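Local coordinates for acetylserotonin O-methyltransferase (Homo sapiens, PDB 4A6D), which catalyses the last step of melatonin synthesis, transferring a methyl group from S-adenosylmethionine to N-acetylserotonin, and works as a homodimer, at residues A[115-120]-A[299-304]; A[121-124]-A[129-132]. All coordinates share one frame; numbering follows the deposited sequence.

Contact 1. Residues A[115-120]-A[299-304]; sequences RCWGHL and YSLNML
The indole of W117 meets N302 edge-on: the amide oxygen of N302 lies almost exactly in the ring plane, and ring and amide are only 13° apart, so the two flat groups are nearly coplanar. One face of the indole carries L120, whose CD1 sits above it toward the rim. Further round the six-membered ring, L301 comes in obliquely, its CD2 3.6 Å from W117 CH2. The bond that ties the edges together runs from W117 NE1 to N302 OD1, 2.9 Å long and nearly straight, with an angle of 164° at the hydrogen. CG of N302 is anti to the backbone N (chi1 -178°), which carries the amide out past the benzo edge to the pyrrole N-H, while N302 CB stays in the ring plane, 3.9 Å from W117 CZ2. The same OD1 accepts a second hydrogen bond from NE2 of Q306, so two donors grip this oxygen, which should limit the amide's freedom to turn. N302 and Q306 are both substrate-binding residues, and W117 is thus placed to act from the second shell, probably steadying a substrate-binding side chain. In fold terms, helix 103-117 and the type I turn from W117 to L120 are laid against helix 294-305 of the class I-like methyltransferase domain. The backbones keep some distance, W117 CA and N302 CA being 7.8 Å apart, and side chains fill the interval. L120 CD1 reaches L301 CG at 3.7 Å, the two leucines crossing at about a right angle, and V305 packs against both W117 and L120. From the second subunit, F19 makes an edge-to-face ring contact with W117, and I66 packs on L301.

Contact 2. Residues A[121-124]-A[129-132]; sequences ADAV and NQYL
A123, within helix 120-126, and N129, in the loop before helix 131-135, bring the two backbones to 5.8 Å between their CA atoms. Q130, at the N-cap position of that second helix, supplies the side chain that bridges the gap. Its CG lies 3.9 Å from A123 CB, and the chain then bends at CB-CG (chi2 -72°), which lays the terminal amide along the backbone of 122-123. There the amide also packs against the CB of D122. The arrangement is one of two short helices joined by a brief loop, within the methyltransferase domain, with the CG and amide of Q130 packed on A123 and on D122 where they face each other. Backbone hydrogen bonding between Q130 and V305 fastens the loop to the end of helix 294-305, with N129 ND2 bonded to the carbonyl oxygen of T307 close by. An alanine in place of Q130 would probably leave A123 CB and the CB of D122 without their cover, opening a gap beside helix 120-126. On the helix 120-126 side, the carbonyl oxygen of V124 accepts a hydrogen bond from S56 OG of the second subunit.

How the contacts relate
Contact 2 is nested inside the long loop that contact 1 closes, and the centres of the two lie about 7 Å apart. Helix 120-126 follows straight on from the turn of contact 1, so the chain passes directly from one to the other. They also touch: L304 CD2 packs 3.7 Å from A123 O, and L304 O lies 3.7 Å from N129 CB, so helix 294-305, one side of contact 1, also touches both segments of contact 2. Contact 1 is the one nearer to catalysis, with the N302 side chain about 7 Å from that of H255, the inferred proton donor or acceptor, and about 10 Å from bound S-adenosylmethionine. Both contacts also reach the second subunit.

Contact 1. Residues A[115-120]-A[299-304]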
loop_
_atom_site.group_PDB
_atom_site.type_symbol
_atom_site.label_atom_id
_atom_site.label_comp_id
_atom_site.label_asym_id
_atom_site.label_seq_id
_atom_site.Cartn_x
_atom_site.Cartn_y
_atom_site.Cartn_z
ATOM N N ARG A 115 4.678 -8.042 -2.684
ATOM C CA ARG A 115 5.837 -8.719 -2.090
ATOM C C ARG A 115 7.124 -8.013 -2.558
ATOM O O ARG A 115 7.839 -7.466 -1.724
ATOM C CB ARG A 115 5.847 -10.208 -2.476
ATOM C CG ARG A 115 5.143 -11.100 -1.459
ATOM C CD ARG A 115 5.795 -12.474 -1.288
ATOM N NE ARG A 115 7.197 -12.436 -0.828
ATOM C CZ ARG A 115 7.595 -12.226 0.429
ATOM N NH1 ARG A 115 6.704 -11.994 1.388
ATOM N NH2 ARG A 115 8.890 -12.225 0.729
ATOM N N CYS A 116 7.342 -7.930 -3.894
ATOM C CA CYS A 116 8.478 -7.258 -4.541
ATOM C C CYS A 116 8.711 -5.839 -3.983
ATOM O O CYS A 116 9.833 -5.490 -3.597
ATOM C CB CYS A 116 8.301 -7.245 -6.060
ATOM S SG CYS A 116 8.836 -8.767 -6.882
ATOM N N TRP A 117 7.627 -5.057 -3.870
ATOM C CA TRP A 117 7.667 -3.679 -3.384
ATOM C C TRP A 117 8.172 -3.473 -1.944
ATOM O O TRP A 117 8.605 -2.373 -1.606
ATOM C CB TRP A 117 6.368 -2.939 -3.700
ATOM C CG TRP A 117 6.343 -2.355 -5.084
ATOM C CD1 TRP A 117 6.213 -3.029 -6.268
ATOM C CD2 TRP A 117 6.501 -0.971 -5.426
ATOM N NE1 TRP A 117 6.173 -2.138 -7.314
ATOM C CE2 TRP A 117 6.390 -0.871 -6.831
ATOM C CE3 TRP A 117 6.717 0.206 -4.673
ATOM C CZ2 TRP A 117 6.480 0.351 -7.502
ATOM C CZ3 TRP A 117 6.806 1.417 -5.340
ATOM C CH2 TRP A 117 6.692 1.479 -6.744
ATOM N N GLY A 118 8.195 -4.537 -1.144
ATOM C CA GLY A 118 8.781 -4.484 0.190
ATOM C C GLY A 118 10.288 -4.282 0.099
ATOM O O GLY A 118 10.908 -3.698 0.989
ATOM N N HIS A 119 10.871 -4.720 -1.025
ATOM C CA HIS A 119 12.296 -4.585 -1.327
ATOM C C HIS A 119 12.580 -3.343 -2.206
ATOM O O HIS A 119 13.613 -3.315 -2.873
ATOM C CB HIS A 119 12.835 -5.873 -1.993
ATOM C CG HIS A 119 12.564 -7.107 -1.200
ATOM N ND1 HIS A 119 13.353 -7.457 -0.126
ATOM C CD2 HIS A 119 11.580 -8.023 -1.339
ATOM C CE1 HIS A 119 12.825 -8.570 0.362
ATOM N NE2 HIS A 119 11.761 -8.953 -0.339
ATOM N N LEU A 120 11.707 -2.302 -2.149
ATOM C CA LEU A 120 11.833 -1.064 -2.939
ATOM C C LEU A 120 13.146 -0.324 -2.699
ATOM O O LEU A 120 13.796 0.081 -3.669
ATOM C CB LEU A 120 10.631 -0.097 -2.761
ATOM C CG LEU A 120 10.724 1.224 -3.549
ATOM C CD1 LEU A 120 10.780 0.979 -5.058
ATOM C CD2 LEU A 120 9.601 2.131 -3.240
ATOM N N TYR A 299 4.390 3.052 -12.186
ATOM C CA TYR A 299 4.605 1.980 -13.162
ATOM C C TYR A 299 6.058 1.904 -13.613
ATOM O O TYR A 299 6.558 0.793 -13.806
ATOM C CB TYR A 299 3.702 2.168 -14.391
ATOM C CG TYR A 299 2.270 1.692 -14.229
ATOM C CD1 TYR A 299 1.676 1.598 -12.961
ATOM C CD2 TYR A 299 1.496 1.360 -15.341
ATOM C CE1 TYR A 299 0.361 1.159 -12.809
ATOM C CE2 TYR A 299 0.170 0.945 -15.201
ATOM C CZ TYR A 299 -0.396 0.859 -13.934
ATOM O OH TYR A 299 -1.702 0.465 -13.802
ATOM N N SER A 300 6.750 3.061 -13.769
ATOM C CA SER A 300 8.169 3.016 -14.169
ATOM C C SER A 300 9.014 2.448 -13.025
ATOM O O SER A 300 9.934 1.669 -13.264
ATOM C CB SER A 300 8.679 4.386 -14.615
ATOM O OG SER A 300 9.916 4.259 -15.300
ATOM N N LEU A 301 8.654 2.808 -11.780
ATOM C CA LEU A 301 9.302 2.317 -10.574
ATOM C C LEU A 301 8.990 0.833 -10.376
ATOM O O LEU A 301 9.897 0.073 -10.033
ATOM C CB LEU A 301 8.935 3.173 -9.368
ATOM C CG LEU A 301 9.728 2.924 -8.069
ATOM C CD1 LEU A 301 11.252 2.959 -8.284
ATOM C CD2 LEU A 301 9.310 3.891 -7.013
ATOM N N ASN A 302 7.756 0.404 -10.713
ATOM C CA ASN A 302 7.384 -1.006 -10.705
ATOM C C ASN A 302 8.225 -1.824 -11.735
ATOM O O ASN A 302 8.436 -3.018 -11.534
ATOM C CB ASN A 302 5.896 -1.188 -10.996
ATOM C CG ASN A 302 5.499 -2.652 -10.931
ATOM O OD1 ASN A 302 5.701 -3.337 -9.920
ATOM N ND2 ASN A 302 5.084 -3.211 -12.046
ATOM N N MET A 303 8.683 -1.195 -12.840
ATOM C CA MET A 303 9.522 -1.865 -13.843
ATOM C C MET A 303 10.938 -2.029 -13.283
ATOM O O MET A 303 11.595 -3.017 -13.588
ATOM C CB MET A 303 9.531 -1.119 -15.196
ATOM C CG MET A 303 8.191 -1.121 -15.935
ATOM S SD MET A 303 7.594 -2.742 -16.513
ATOM C CE MET A 303 6.462 -3.149 -15.215
ATOM N N LEU A 304 11.411 -1.062 -12.493
ATOM C CA LEU A 304 12.720 -1.124 -11.859
ATOM C C LEU A 304 12.725 -2.271 -10.833
ATOM O O LEU A 304 13.639 -3.092 -10.837
ATOM C CB LEU A 304 13.098 0.218 -11.181
ATOM C CG LEU A 304 14.367 0.193 -10.302
ATOM C CD1 LEU A 304 15.632 -0.041 -11.148
ATOM C CD2 LEU A 304 14.507 1.451 -9.510
#

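Contact 2. Residues A[121-124]-A[129-132]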
loop_
_atom_site.group_PDB
_atom_site.type_symbol
_atom_site.label_atom_id
_atom_site.label_comp_id
_atom_site.label_asym_id
_atom_site.label_seq_id
_atom_site.Cartn_x
_atom_site.Cartn_y
_atom_site.Cartn_z
ATOM N N ALA A 121 13.518 -0.144 -1.424
ATOM C CA ALA A 121 14.729 0.566 -1.017
ATOM C C ALA A 121 15.985 -0.042 -1.641
ATOM O O ALA A 121 16.849 0.712 -2.088
ATOM C CB ALA A 121 14.837 0.616 0.500
ATOM N N ASP A 122 16.044 -1.388 -1.760
ATOM C CA ASP A 122 17.182 -2.059 -2.377
ATOM C C ASP A 122 17.152 -1.991 -3.883
ATOM O O ASP A 122 18.215 -1.899 -4.489
ATOM C CB ASP A 122 17.332 -3.499 -1.887
ATOM C CG ASP A 122 17.626 -3.647 -0.412
ATOM O OD1 ASP A 122 18.130 -2.663 0.207
ATOM O OD2 ASP A 122 17.339 -4.729 0.137
ATOM N N ALA A 123 15.947 -2.040 -4.500
ATOM C CA ALA A 123 15.782 -1.914 -5.960
ATOM C C ALA A 123 16.216 -0.509 -6.377
ATOM O O ALA A 123 16.885 -0.358 -7.376
ATOM C CB ALA A 123 14.345 -2.178 -6.364
ATOM N N VAL A 124 15.917 0.497 -5.556
ATOM C CA VAL A 124 16.357 1.882 -5.740
ATOM C C VAL A 124 17.887 1.916 -5.497
ATOM O O VAL A 124 18.611 2.367 -6.380
ATOM C CB VAL A 124 15.568 2.876 -4.834
ATOM C CG1 VAL A 124 16.209 4.258 -4.816
ATOM C CG2 VAL A 124 14.107 2.974 -5.265
ATOM N N ASN A 129 16.041 -5.310 -10.399
ATOM C CA ASN A 129 14.897 -6.076 -9.904
ATOM C C ASN A 129 15.242 -7.042 -8.743
ATOM O O ASN A 129 16.412 -7.376 -8.543
ATOM C CB ASN A 129 14.149 -6.762 -11.027
ATOM C CG ASN A 129 14.772 -8.015 -11.595
ATOM O OD1 ASN A 129 14.889 -9.040 -10.918
ATOM N ND2 ASN A 129 15.018 -8.011 -12.897
ATOM N N GLN A 130 14.217 -7.475 -7.984
ATOM C CA GLN A 130 14.395 -8.278 -6.779
ATOM C C GLN A 130 13.706 -9.654 -6.750
ATOM O O GLN A 130 13.321 -10.099 -5.671
ATOM C CB GLN A 130 14.002 -7.456 -5.527
ATOM C CG GLN A 130 14.434 -5.997 -5.521
ATOM C CD GLN A 130 15.913 -5.827 -5.325
ATOM O OE1 GLN A 130 16.692 -5.753 -6.275
ATOM N NE2 GLN A 130 16.327 -5.730 -4.089
ATOM N N TYR A 131 13.566 -10.342 -7.887
ATOM C CA TYR A 131 12.940 -11.673 -7.876
ATOM C C TYR A 131 13.725 -12.688 -7.031
ATOM O O TYR A 131 13.114 -13.509 -6.336
ATOM C CB TYR A 131 12.728 -12.212 -9.302
ATOM C CG TYR A 131 11.444 -11.733 -9.937
ATOM C CD1 TYR A 131 10.224 -12.341 -9.641
ATOM C CD2 TYR A 131 11.448 -10.695 -10.862
ATOM C CE1 TYR A 131 9.031 -11.884 -10.205
ATOM C CE2 TYR A 131 10.269 -10.258 -11.466
ATOM C CZ TYR A 131 9.060 -10.846 -11.124
ATOM O OH TYR A 131 7.909 -10.408 -11.735
ATOM N N LEU A 132 15.071 -12.621 -7.078
ATOM C CA LEU A 132 15.910 -13.514 -6.286
ATOM C C LEU A 132 15.796 -13.196 -4.783
ATOM O O LEU A 132 15.747 -14.122 -3.964
ATOM C CB LEU A 132 17.379 -13.482 -6.754
ATOM C CG LEU A 132 18.274 -14.598 -6.163
ATOM C CD1 LEU A 132 18.420 -15.762 -7.120
ATOM C CD2 LEU A 132 19.633 -14.063 -5.743
#